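Local coordinates for core protein P7 (Pseudomonas phage phi12, PDB 2Q82) that is a structural core protein of the phage that, as in related cystoviruses, probably assists assembly of the polymerase complex and packaging of the genome, at residues 66-71 / 101-106. Sequence-based numbering, arbitrary orientation.
Sequences DAQDLA and DAELGA
The backbones of A71 and E103 come closest, with CA of A71 5.6 Å from CA of E103. Here the first turn of helix 68-76 meets the end of helix 98-103, where L104 leaves helical geometry. A71 points its methyl at E103, and CB of A71 lies 3.7 Å from CB of E103. The short alanine side chain lets the backbones approach this closely. CG of E103 lies 4.1 Å from CB of A71. The E103 chain then bends at its second torsion (chi2 -89°), and the carboxylate turns towards the first turn of helix 68-76. There OE2 of E103 sits 3.1 Å from the backbone O of Q68. Both atoms are acceptors, so this pair is not a hydrogen bond. CG of Q68 lies beside the same oxygen, 3.9 Å from OE2 of E103. The amide of Q68 itself does not approach the carboxylate. L104 approaches through one branch. CD2 of L104 lies 3.5 Å from the backbone O of A71 and 4.3 Å from CB of A71. Further along helix 68-76, E103 also touches Y72 and L104 touches F74. D69 turns away from this contact and forms a salt bridge with R77 of the second subunit. The contact therefore joins two helices of the parallel alpha/beta fold mainly by apolar packing around A71. The carbonyl O of Q68 and the charge of D69 may disfavour a negative charge on E103. The nearby N-terminal end of helix 68-76 and solvent may offset this, and the net effect is not settled.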
ATOM      1  N   ASP A  66      -1.865 -15.802   6.740  1.00 30.57           N
ATOM      2  CA  ASP A  66      -1.016 -15.591   5.591  1.00 31.69           C
ATOM      3  C   ASP A  66      -0.730 -14.122   5.326  1.00 30.47           C
ATOM      4  O   ASP A  66       0.028 -13.796   4.425  1.00 30.76           O
ATOM      5  CB  ASP A  66      -1.626 -16.278   4.367  1.00 34.29           C
ATOM      6  CG  ASP A  66      -2.965 -15.691   3.954  1.00 36.39           C
ATOM      7  OD1 ASP A  66      -3.659 -15.100   4.806  1.00 35.88           O
ATOM      8  OD2 ASP A  66      -3.316 -15.850   2.771  1.00 38.19           O
ATOM      9  N   ALA A  67      -1.314 -13.238   6.131  1.00 27.33           N
ATOM     10  CA  ALA A  67      -1.104 -11.801   5.951  1.00 26.62           C
ATOM     11  C   ALA A  67      -0.274 -11.215   7.079  1.00 25.90           C
ATOM     12  O   ALA A  67      -0.416 -10.045   7.438  1.00 25.70           O
ATOM     13  CB  ALA A  67      -2.434 -11.087   5.863  1.00 25.54           C
ATOM     14  N   GLN A  68       0.587 -12.058   7.622  1.00 24.07           N
ATOM     15  CA  GLN A  68       1.482 -11.705   8.700  1.00 25.20           C
ATOM     16  C   GLN A  68       2.168 -10.362   8.467  1.00 24.64           C
ATOM     17  O   GLN A  68       2.136  -9.483   9.327  1.00 24.81           O
ATOM     18  CB  GLN A  68       2.525 -12.810   8.843  1.00 25.10           C
ATOM     19  CG  GLN A  68       3.623 -12.518   9.821  1.00 27.98           C
ATOM     20  CD  GLN A  68       4.705 -13.582   9.819  1.00 30.88           C
ATOM     21  OE1 GLN A  68       5.760 -13.400  10.420  1.00 29.73           O
ATOM     22  NE2 GLN A  68       4.448 -14.700   9.142  1.00 28.00           N
ATOM     23  N   ASP A  69       2.768 -10.179   7.296  1.00 22.49           N
ATOM     24  CA  ASP A  69       3.474  -8.933   7.053  1.00 22.22           C
ATOM     25  C   ASP A  69       2.591  -7.705   6.904  1.00 22.30           C
ATOM     26  O   ASP A  69       2.931  -6.625   7.381  1.00 19.32           O
ATOM     27  CB  ASP A  69       4.390  -9.059   5.841  1.00 21.92           C
ATOM     28  CG  ASP A  69       5.500 -10.065   6.062  1.00 25.82           C
ATOM     29  OD1 ASP A  69       6.010 -10.145   7.197  1.00 23.50           O
ATOM     30  OD2 ASP A  69       5.857 -10.766   5.099  1.00 28.98           O
ATOM     31  N   LEU A  70       1.460  -7.862   6.242  1.00 19.50           N
ATOM     32  CA  LEU A  70       0.583  -6.735   6.060  1.00 20.80           C
ATOM     33  C   LEU A  70      -0.015  -6.316   7.407  1.00 21.73           C
ATOM     34  O   LEU A  70      -0.160  -5.135   7.682  1.00 20.07           O
ATOM     35  CB  LEU A  70      -0.523  -7.089   5.085  1.00 19.70           C
ATOM     36  CG  LEU A  70      -1.540  -5.997   4.848  1.00 21.31           C
ATOM     37  CD1 LEU A  70      -0.879  -4.747   4.279  1.00 23.23           C
ATOM     38  CD2 LEU A  70      -2.568  -6.528   3.895  1.00 22.12           C
ATOM     39  N   ALA A  71      -0.360  -7.299   8.230  1.00 17.73           N
ATOM     40  CA  ALA A  71      -0.935  -7.023   9.535  1.00 20.58           C
ATOM     41  C   ALA A  71       0.076  -6.235  10.353  1.00 22.39           C
ATOM     42  O   ALA A  71      -0.264  -5.302  11.063  1.00 17.96           O
ATOM     43  CB  ALA A  71      -1.272  -8.315  10.248  1.00 20.92           C
ATOM     44  N   ASP A 101      -4.344 -10.643  15.126  1.00 25.65           N
ATOM     45  CA  ASP A 101      -4.818  -9.889  16.276  1.00 25.51           C
ATOM     46  C   ASP A 101      -3.667  -9.270  17.060  1.00 25.01           C
ATOM     47  O   ASP A 101      -3.759  -8.142  17.524  1.00 26.21           O
ATOM     48  CB  ASP A 101      -5.598 -10.778  17.227  1.00 26.53           C
ATOM     49  CG  ASP A 101      -6.940 -11.183  16.671  1.00 27.85           C
ATOM     50  OD1 ASP A 101      -7.342 -10.682  15.602  1.00 25.07           O
ATOM     51  OD2 ASP A 101      -7.590 -12.008  17.332  1.00 31.20           O
ATOM     52  N   ALA A 102      -2.596 -10.035  17.231  1.00 23.34           N
ATOM     53  CA  ALA A 102      -1.451  -9.552  17.976  1.00 24.67           C
ATOM     54  C   ALA A 102      -0.795  -8.407  17.227  1.00 25.52           C
ATOM     55  O   ALA A 102      -0.438  -7.380  17.805  1.00 22.76           O
ATOM     56  CB  ALA A 102      -0.454 -10.671  18.176  1.00 24.41           C
ATOM     57  N   GLU A 103      -0.637  -8.610  15.929  1.00 24.78           N
ATOM     58  CA  GLU A 103      -0.024  -7.624  15.065  1.00 28.07           C
ATOM     59  C   GLU A 103      -0.787  -6.316  15.060  1.00 28.47           C
ATOM     60  O   GLU A 103      -0.195  -5.251  14.971  1.00 28.24           O
ATOM     61  CB  GLU A 103       0.037  -8.164  13.655  1.00 29.61           C
ATOM     62  CG  GLU A 103       0.837  -9.413  13.572  1.00 36.88           C
ATOM     63  CD  GLU A 103       2.280  -9.121  13.333  1.00 42.39           C
ATOM     64  OE1 GLU A 103       2.863  -8.316  14.090  1.00 45.28           O
ATOM     65  OE2 GLU A 103       2.825  -9.695  12.373  1.00 45.38           O
ATOM     66  N   LEU A 104      -2.110  -6.406  15.140  1.00 27.24           N
ATOM     67  CA  LEU A 104      -2.947  -5.217  15.131  1.00 28.72           C
ATOM     68  C   LEU A 104      -3.313  -4.750  16.523  1.00 32.93           C
ATOM     69  O   LEU A 104      -4.245  -3.964  16.678  1.00 35.02           O
ATOM     70  CB  LEU A 104      -4.253  -5.490  14.407  1.00 27.73           C
ATOM     71  CG  LEU A 104      -4.221  -6.130  13.026  1.00 25.38           C
ATOM     72  CD1 LEU A 104      -5.612  -6.489  12.588  1.00 24.82           C
ATOM     73  CD2 LEU A 104      -3.610  -5.177  12.051  1.00 26.68           C
ATOM     74  N   GLY A 105      -2.611  -5.225  17.539  1.00 31.63           N
ATOM     75  CA  GLY A 105      -2.972  -4.843  18.894  1.00 33.81           C
ATOM     76  C   GLY A 105      -3.136  -3.367  19.225  1.00 34.85           C
ATOM     77  O   GLY A 105      -3.919  -3.007  20.102  1.00 36.35           O
ATOM     78  N   ALA A 106      -2.405  -2.500  18.546  1.00 33.19           N
ATOM     79  CA  ALA A 106      -2.515  -1.089  18.858  1.00 33.19           C
ATOM     80  C   ALA A 106      -3.774  -0.457  18.282  1.00 33.96           C
ATOM     81  O   ALA A 106      -4.077   0.702  18.568  1.00 33.70           O
ATOM     82  CB  ALA A 106      -1.282  -0.348  18.377  1.00 31.96           C
TER